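Local coordinates for protein monopolin complex subunit CSM1 (Candida glabrata, PDB 6MJC) that probably helps recruit the monopolin complex to the kinetochore by binding a peptide segment of the kinetochore protein Dsn1, at residues Gly42-Lys47 with Gln80-Lys85; Leu48-Ser53 with Phe96-Leu101; Pro87-Glu92 with Tyr105-Lys110. All coordinates share one frame; numbering follows the deposited sequence.

Contact 1. Residues Gly42-Lys47 with Gln80-Lys85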
# COMPACT_ATOMS: atom_id res chain seq x y z
N GLY A 42 -1.06 10.87 -13.09
CA GLY A 42 -1.75 9.62 -12.84
C GLY A 42 -2.00 9.45 -11.37
O GLY A 42 -1.24 9.94 -10.53
N ILE A 43 -3.10 8.78 -11.04
CA ILE A 43 -3.45 8.49 -9.66
C ILE A 43 -3.59 6.99 -9.49
O ILE A 43 -4.28 6.33 -10.28
CB ILE A 43 -4.74 9.21 -9.23
CG1 ILE A 43 -4.51 10.71 -9.14
CG2 ILE A 43 -5.20 8.66 -7.89
CD1 ILE A 43 -5.77 11.51 -8.81
N MET A 44 -3.01 6.48 -8.41
CA MET A 44 -3.15 5.10 -8.00
C MET A 44 -3.71 5.04 -6.59
O MET A 44 -3.23 5.76 -5.70
CB MET A 44 -1.79 4.41 -8.08
CG MET A 44 -1.82 2.97 -7.69
SD MET A 44 -2.60 2.00 -9.02
CE MET A 44 -2.65 0.49 -8.12
N ASP A 45 -4.75 4.24 -6.42
CA ASP A 45 -5.28 3.95 -5.11
C ASP A 45 -4.77 2.60 -4.65
O ASP A 45 -4.69 1.62 -5.42
CB ASP A 45 -6.82 3.97 -5.09
CG ASP A 45 -7.40 5.37 -5.11
OD1 ASP A 45 -7.49 6.02 -4.05
OD2 ASP A 45 -7.79 5.82 -6.19
N TYR A 46 -4.40 2.54 -3.38
CA TYR A 46 -3.93 1.29 -2.79
C TYR A 46 -4.15 1.32 -1.30
O TYR A 46 -4.33 2.38 -0.69
CB TYR A 46 -2.44 1.02 -3.12
CG TYR A 46 -1.45 2.09 -2.68
CD1 TYR A 46 -0.84 2.00 -1.43
CD2 TYR A 46 -1.10 3.13 -3.50
CE1 TYR A 46 0.10 2.98 -1.01
CE2 TYR A 46 -0.17 4.12 -3.08
CZ TYR A 46 0.43 4.02 -1.85
OH TYR A 46 1.36 4.95 -1.42
N LYS A 47 -4.09 0.14 -0.70
CA LYS A 47 -4.17 -0.03 0.74
C LYS A 47 -2.82 -0.56 1.22
O LYS A 47 -2.24 -1.41 0.56
CB LYS A 47 -5.30 -1.03 1.03
CG LYS A 47 -5.64 -1.28 2.46
CD LYS A 47 -6.78 -2.33 2.43
CE LYS A 47 -7.11 -2.77 3.81
NZ LYS A 47 -8.11 -3.84 3.74
N GLN A 80 -5.68 1.38 -18.16
CA GLN A 80 -4.81 1.23 -19.32
C GLN A 80 -3.59 2.14 -19.22
O GLN A 80 -2.47 1.71 -19.48
CB GLN A 80 -5.56 1.51 -20.61
CG GLN A 80 -6.67 0.53 -20.99
CD GLN A 80 -7.22 0.79 -22.40
OE1 GLN A 80 -8.43 0.88 -22.61
NE2 GLN A 80 -6.32 0.90 -23.37
N GLU A 81 -3.80 3.41 -18.84
CA GLU A 81 -2.68 4.35 -18.71
C GLU A 81 -1.74 3.89 -17.62
O GLU A 81 -0.52 3.92 -17.79
CB GLU A 81 -3.20 5.76 -18.41
CG GLU A 81 -3.92 6.40 -19.60
CD GLU A 81 -2.97 6.76 -20.72
OE1 GLU A 81 -1.78 6.99 -20.43
OE2 GLU A 81 -3.40 6.82 -21.88
N LEU A 82 -2.28 3.47 -16.49
CA LEU A 82 -1.41 3.05 -15.40
C LEU A 82 -0.59 1.82 -15.80
O LEU A 82 0.57 1.70 -15.40
CB LEU A 82 -2.24 2.73 -14.15
CG LEU A 82 -2.83 3.97 -13.47
CD1 LEU A 82 -3.82 3.56 -12.38
CD2 LEU A 82 -1.72 4.84 -12.89
N GLN A 83 -1.17 0.90 -16.56
CA GLN A 83 -0.47 -0.33 -16.92
C GLN A 83 0.70 -0.07 -17.84
O GLN A 83 1.63 -0.88 -17.88
CB GLN A 83 -1.43 -1.32 -17.55
CG GLN A 83 -2.31 -1.91 -16.46
CD GLN A 83 -3.19 -3.00 -16.95
OE1 GLN A 83 -4.03 -2.80 -17.81
NE2 GLN A 83 -2.99 -4.19 -16.40
N LYS A 84 0.69 1.05 -18.58
CA LYS A 84 1.85 1.42 -19.37
C LYS A 84 2.97 1.93 -18.49
O LYS A 84 4.15 1.73 -18.78
CB LYS A 84 1.51 2.51 -20.38
CG LYS A 84 0.57 2.15 -21.49
CD LYS A 84 0.35 3.39 -22.41
CE LYS A 84 -0.99 3.34 -23.14
NZ LYS A 84 -1.29 4.60 -23.89
N LYS A 85 2.61 2.61 -17.40
CA LYS A 85 3.58 3.39 -16.65
C LYS A 85 4.17 2.59 -15.52
O LYS A 85 5.35 2.76 -15.20
CB LYS A 85 2.93 4.67 -16.08
CG LYS A 85 2.46 5.66 -17.15
CD LYS A 85 2.35 7.10 -16.63
CE LYS A 85 1.02 7.40 -15.99
NZ LYS A 85 0.88 8.84 -15.65

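Contact 2. Residues Leu48-Ser53 with Phe96-Leu101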
# COMPACT_ATOMS: atom_id res chain seq x y z
N LEU A 48 -2.29 0.01 2.31
CA LEU A 48 -1.11 -0.51 2.98
C LEU A 48 -1.52 -1.14 4.30
O LEU A 48 -2.33 -0.58 5.05
CB LEU A 48 -0.09 0.60 3.26
CG LEU A 48 0.68 1.14 2.06
CD1 LEU A 48 1.72 2.05 2.56
CD2 LEU A 48 1.28 0.02 1.20
N GLY A 49 -0.92 -2.27 4.60
CA GLY A 49 -1.04 -2.87 5.90
C GLY A 49 0.30 -2.99 6.60
O GLY A 49 1.27 -3.47 6.00
N PHE A 50 0.37 -2.54 7.83
CA PHE A 50 1.54 -2.70 8.68
C PHE A 50 1.18 -3.77 9.70
O PHE A 50 0.46 -3.50 10.67
CB PHE A 50 1.94 -1.37 9.32
CG PHE A 50 2.43 -0.34 8.33
CD1 PHE A 50 3.73 -0.37 7.84
CD2 PHE A 50 1.59 0.65 7.87
CE1 PHE A 50 4.16 0.58 6.93
CE2 PHE A 50 2.03 1.60 6.96
CZ PHE A 50 3.31 1.56 6.49
N VAL A 51 1.76 -4.95 9.54
CA VAL A 51 1.29 -6.16 10.19
C VAL A 51 2.37 -6.64 11.14
O VAL A 51 3.54 -6.77 10.77
CB VAL A 51 0.94 -7.25 9.14
CG1 VAL A 51 0.66 -8.56 9.83
CG2 VAL A 51 -0.20 -6.81 8.33
N LYS A 52 1.96 -6.90 12.38
CA LYS A 52 2.75 -7.62 13.37
C LYS A 52 2.01 -8.90 13.73
O LYS A 52 0.79 -8.89 13.94
CB LYS A 52 2.99 -6.77 14.64
N SER A 53 2.73 -10.01 13.78
CA SER A 53 2.12 -11.28 14.14
C SER A 53 2.96 -11.98 15.20
O SER A 53 2.51 -12.18 16.32
CB SER A 53 1.96 -12.17 12.92
N PHE A 96 6.40 -6.83 1.75
CA PHE A 96 7.80 -6.44 1.73
C PHE A 96 8.19 -5.94 3.11
O PHE A 96 7.33 -5.55 3.91
CB PHE A 96 8.10 -5.40 0.60
CG PHE A 96 7.21 -4.17 0.58
CD1 PHE A 96 7.49 -3.08 1.39
CD2 PHE A 96 6.15 -4.11 -0.26
CE1 PHE A 96 6.67 -1.93 1.36
CE2 PHE A 96 5.34 -2.99 -0.32
CZ PHE A 96 5.61 -1.90 0.51
N PRO A 97 9.47 -6.02 3.45
CA PRO A 97 9.93 -5.54 4.76
C PRO A 97 9.86 -4.02 4.86
O PRO A 97 9.82 -3.29 3.86
CB PRO A 97 11.37 -6.05 4.85
CG PRO A 97 11.80 -6.13 3.43
CD PRO A 97 10.59 -6.58 2.65
N LEU A 98 9.72 -3.55 6.09
CA LEU A 98 9.61 -2.13 6.34
C LEU A 98 10.79 -1.38 5.76
O LEU A 98 10.65 -0.24 5.30
CB LEU A 98 9.52 -1.93 7.85
CG LEU A 98 8.74 -0.76 8.38
CD1 LEU A 98 7.38 -0.74 7.89
CD2 LEU A 98 8.75 -0.92 9.91
N ARG A 99 11.97 -1.99 5.77
CA ARG A 99 13.13 -1.30 5.23
C ARG A 99 13.03 -0.98 3.74
O ARG A 99 13.88 -0.23 3.23
CB ARG A 99 14.41 -2.12 5.46
CG ARG A 99 14.29 -3.56 5.05
CD ARG A 99 15.61 -4.31 5.16
NE ARG A 99 15.36 -5.74 5.09
CZ ARG A 99 15.39 -6.45 3.97
NH1 ARG A 99 15.68 -5.86 2.81
NH2 ARG A 99 15.13 -7.75 4.00
N SER A 100 12.11 -1.60 3.03
CA SER A 100 11.83 -1.29 1.62
C SER A 100 10.70 -0.30 1.39
O SER A 100 10.33 -0.05 0.24
CB SER A 100 11.52 -2.59 0.86
OG SER A 100 12.71 -3.37 0.78
N LEU A 101 10.12 0.25 2.45
CA LEU A 101 8.98 1.14 2.24
C LEU A 101 9.40 2.40 1.47
O LEU A 101 8.66 2.87 0.59
CB LEU A 101 8.37 1.49 3.59
CG LEU A 101 7.13 2.37 3.55
CD1 LEU A 101 5.99 1.76 2.81
CD2 LEU A 101 6.68 2.70 5.00

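Contact 3. Residues Pro87-Glu92 with Tyr105-Lys110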
# COMPACT_ATOMS: atom_id res chain seq x y z
N PRO A 87 5.22 -0.92 -13.18
CA PRO A 87 5.65 -2.31 -13.35
C PRO A 87 4.53 -3.29 -13.00
O PRO A 87 3.63 -2.99 -12.22
CB PRO A 87 6.85 -2.45 -12.41
CG PRO A 87 6.79 -1.27 -11.49
CD PRO A 87 6.04 -0.19 -12.19
N ASP A 88 4.57 -4.45 -13.65
CA ASP A 88 3.51 -5.46 -13.45
C ASP A 88 3.25 -5.76 -11.98
O ASP A 88 2.11 -6.03 -11.56
CB ASP A 88 3.90 -6.79 -14.13
CG ASP A 88 3.87 -6.74 -15.65
OD1 ASP A 88 3.42 -5.71 -16.19
OD2 ASP A 88 4.30 -7.73 -16.29
N TYR A 89 4.31 -5.76 -11.16
CA TYR A 89 4.09 -6.18 -9.78
C TYR A 89 3.25 -5.21 -8.97
O TYR A 89 2.69 -5.61 -7.93
CB TYR A 89 5.41 -6.43 -9.09
CG TYR A 89 6.39 -5.31 -9.11
CD1 TYR A 89 6.24 -4.20 -8.30
CD2 TYR A 89 7.51 -5.38 -9.92
CE1 TYR A 89 7.17 -3.15 -8.33
CE2 TYR A 89 8.47 -4.35 -9.92
CZ TYR A 89 8.28 -3.25 -9.14
OH TYR A 89 9.22 -2.25 -9.20
N LEU A 90 3.11 -3.97 -9.43
CA LEU A 90 2.26 -3.05 -8.71
C LEU A 90 0.77 -3.24 -9.01
O LEU A 90 -0.04 -2.48 -8.50
CB LEU A 90 2.67 -1.61 -8.99
CG LEU A 90 4.02 -1.15 -8.44
CD1 LEU A 90 4.26 0.29 -8.75
CD2 LEU A 90 4.04 -1.40 -6.92
N PHE A 91 0.40 -4.23 -9.80
CA PHE A 91 -0.99 -4.63 -10.01
C PHE A 91 -1.29 -5.95 -9.29
O PHE A 91 -2.31 -6.61 -9.56
CB PHE A 91 -1.26 -4.68 -11.53
CG PHE A 91 -1.07 -3.33 -12.17
CD1 PHE A 91 -2.05 -2.34 -12.07
CD2 PHE A 91 0.15 -2.99 -12.78
CE1 PHE A 91 -1.84 -1.05 -12.57
CE2 PHE A 91 0.36 -1.74 -13.30
CZ PHE A 91 -0.62 -0.75 -13.19
N GLU A 92 -0.42 -6.36 -8.37
CA GLU A 92 -0.74 -7.49 -7.51
C GLU A 92 -0.51 -7.19 -6.04
O GLU A 92 0.18 -6.23 -5.66
CB GLU A 92 0.10 -8.73 -7.86
CG GLU A 92 1.49 -8.43 -8.23
CD GLU A 92 2.19 -9.66 -8.77
OE1 GLU A 92 1.86 -10.77 -8.32
OE2 GLU A 92 3.06 -9.50 -9.65
N TYR A 105 7.81 3.71 -2.06
CA TYR A 105 7.21 5.02 -2.27
C TYR A 105 7.88 5.74 -3.43
O TYR A 105 7.21 6.38 -4.25
CB TYR A 105 7.30 5.86 -0.99
CG TYR A 105 7.02 7.33 -1.20
CD1 TYR A 105 5.71 7.82 -1.32
CD2 TYR A 105 8.05 8.22 -1.30
CE1 TYR A 105 5.49 9.19 -1.52
CE2 TYR A 105 7.84 9.60 -1.48
CZ TYR A 105 6.55 10.06 -1.60
OH TYR A 105 6.39 11.41 -1.78
N ILE A 106 9.20 5.64 -3.53
CA ILE A 106 9.92 6.28 -4.63
C ILE A 106 9.52 5.66 -5.97
O ILE A 106 9.31 6.38 -6.95
CB ILE A 106 11.43 6.16 -4.42
CG1 ILE A 106 11.86 6.96 -3.19
CG2 ILE A 106 12.18 6.66 -5.67
CD1 ILE A 106 13.30 6.78 -2.80
N LYS A 107 9.49 4.33 -6.05
CA LYS A 107 9.09 3.63 -7.28
C LYS A 107 7.69 4.05 -7.70
O LYS A 107 7.44 4.37 -8.88
CB LYS A 107 9.15 2.12 -7.05
CG LYS A 107 8.65 1.23 -8.21
CD LYS A 107 9.45 1.44 -9.46
CE LYS A 107 10.77 0.72 -9.42
NZ LYS A 107 11.40 0.74 -10.77
N MET A 108 6.76 4.06 -6.75
CA MET A 108 5.39 4.46 -7.09
C MET A 108 5.35 5.90 -7.57
O MET A 108 4.69 6.21 -8.57
CB MET A 108 4.45 4.27 -5.90
CG MET A 108 3.01 4.68 -6.18
SD MET A 108 2.12 3.56 -7.23
CE MET A 108 1.87 2.22 -6.07
N SER A 109 6.06 6.79 -6.89
CA SER A 109 5.98 8.20 -7.22
C SER A 109 6.59 8.45 -8.59
O SER A 109 6.02 9.18 -9.41
CB SER A 109 6.69 9.01 -6.13
OG SER A 109 6.44 10.39 -6.35
N LYS A 110 7.70 7.79 -8.89
CA LYS A 110 8.34 8.01 -10.18
C LYS A 110 7.52 7.39 -11.30
O LYS A 110 7.43 7.96 -12.39
CB LYS A 110 9.74 7.43 -10.18
CG LYS A 110 10.77 8.25 -9.38
CD LYS A 110 12.18 7.67 -9.52
CE LYS A 110 13.20 8.53 -8.76
NZ LYS A 110 14.56 7.91 -8.71

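Contact 1. Residues Gly42-Lys47 with Gln80-Lys85
Leu82 of helix 76-85 reaches across to Ile43 O and the Met44 side chain. Its CD1 methyl does most of the touching. It lies 3.5 Å from Ile43 O and 3.9 Å from Met44 SD. The second methyl, CD2, stands 3.9 Å from Ile43 O, and so both branches of the leucine close over one carbonyl oxygen. The Leu82 and Met44 side chains cross obliquely. Met44 meets the leucine through its sulfur because CG stands anti to the backbone N (chi1 -179°) and the chain then bends at chi2 (73°). This is the tight part of the contact. Both residues are buried. Leu112 of helix 101-113 packs on both, and Met108 of that helix packs on Met44. Tyr67 and Pro69 of strand 63-69 also lie against Met44.

The other end is looser and partly exposed. Lys85 extends from the last turn of the helix toward Gly42, with its chain bent at chi3 (-86°). Its NZ comes to 3.8 Å from Gly42 N, a distance of approach and not of bonding. The ammonium group is held elsewhere: it donates to Leu112 O, and more weakly to Asn41 O. It thus links the end of helix 101-113 to the residue just before Gly42. Ile43 turns its side chain away from the helix and packs on Ser36. Gln80, Glu81 and Lys84 of helix 76-85 are exposed. A long salt bridge joins Lys84 NZ to Glu81 OE2 at 3.7 Å. The pattern is that of an amphipathic helix closing one end of an antiparallel sheet, here in the globular alpha+beta domain of the Csm1/Pcs1 family.

Contact 2. Residues Leu48-Ser53 with Phe96-Leu101
Phe50 reaches Leu98 and Leu101 because its CG stands anti to the carbonyl carbon (chi1 -66°), which carries the ring out from strand 44-52. Leu101 answers with CG anti to its own backbone N (chi1 -178°), and this brings CD2 up to the ring. The contact joins the central strand of the antiparallel sheet in the Csm1/Pcs1 domain to the short 3-10 turn 98-100 that leads into helix 101-113.

Both leucines approach the rim of the phenylalanine, not its face. Leu101 CD2 lies in the ring plane at the edge, 3.8 Å from Phe50 CE1 and 3.9 Å from Phe50 CZ. Leu98 uses CD1, which sits near the plane at 3.7 Å from Phe50 CD1. Each leucine side chain crosses the phenylalanine at about a right angle. Both methyls gather at the CE1 corner of the ring. Leu48, two residues earlier on the same strand, adds a looser touch: its CD1 is 4.3 Å from Leu101 CD1.

The contact is wholly apolar. Ile9 of helix 5-13 packs on both Leu98 and Leu101, while Ile6 of that helix packs on Phe50. Val65 of strand 63-69 also touches Phe50 and Leu98.

The same segment also meets the bound peptide. Ser100 OG hydrogen-bonds to the peptide backbone, and Arg99 NH2 pairs with an acidic side chain of the peptide in a salt bridge. The Phe96 ring meets an aromatic side chain of the peptide edge-to-face, and Phe96 and Pro97 pack on the peptide backbone. Within the turn, Leu101 N bonds to Leu98 O at 2.9 Å. The shortest approach across the contact is Leu98 CD1 to Phe50 CE1, 3.6 Å.

Contact 3. Residues Pro87-Glu92 with Tyr105-Lys110
Tyr89 and Lys107 cross at about a right angle, with the phenol oxygen pointing into the flank of the lysine chain. The contact packs the 3-10 turn 88-90, in the link between helix 76-85 and strand 94-96, against helix 101-113 of the Csm1/Pcs1 fold. The lysine wraps round the end of the tyrosine. Its CG is anti to the backbone N, and further bends at chi2 (60°) and chi3 (79°) curl the aliphatic part about the hydroxyl. Tyr89 OH lies 3.4 Å from Lys107 CE and 3.7 Å from both Lys107 CG and Lys107 CD. The contact is thus made with the methylenes. Lys107 NZ is 4.0 Å from Tyr89 OH. Outside the two segments, this amine forms a long, weak ion pair with an acidic side chain of the bound peptide. Tyr89 also packs on a basic side chain of that peptide.

Pro87 packs on the tyrosine from within its own segment. Its CB lies 3.5 Å above one face of the Tyr89 ring, displaced toward the rim. The pyrrolidine also reaches the helix, where Pro87 CG approaches the Lys107 chain at CD.

Deeper in the contact, Leu90 and Met108 make the buried half. Their side chains run obliquely to each other. Met108 is bent at both chi2 and chi3, which folds its sulfur and terminal methyl toward the leucine. Phe104 of the same helix packs on Leu90 as well, and Leu86 on Met108. The backbone Leu90 O accepts a hydrogen bond from Tyr67 OH of strand 63-69. Leu90 CD1 meets the last two atoms of the methionine, at 4.2 Å from Met108 SD and 4.1 Å from Met108 CE.

How the contacts relate
Contacts 1 and 2 use the two halves of strand 44-52 and lie on opposite sides of the chain's centre, about 21 Å apart between centres. Contact 3 sits beside contact 1, about 8 Å away between centres, and the two meet directly: Met44 packs on Met108, and Phe91 packs on Leu82 and Gln83. Each contact is partly buried. Contacts 1 and 3 each combine a buried methionine–leucine pair with a lysine at a partly exposed margin. Contact 2 lacks that lysine margin. Helix 101-113 takes part in or borders all three. Contacts 2 and 3 also border the bound peptide, through polar and aromatic groups.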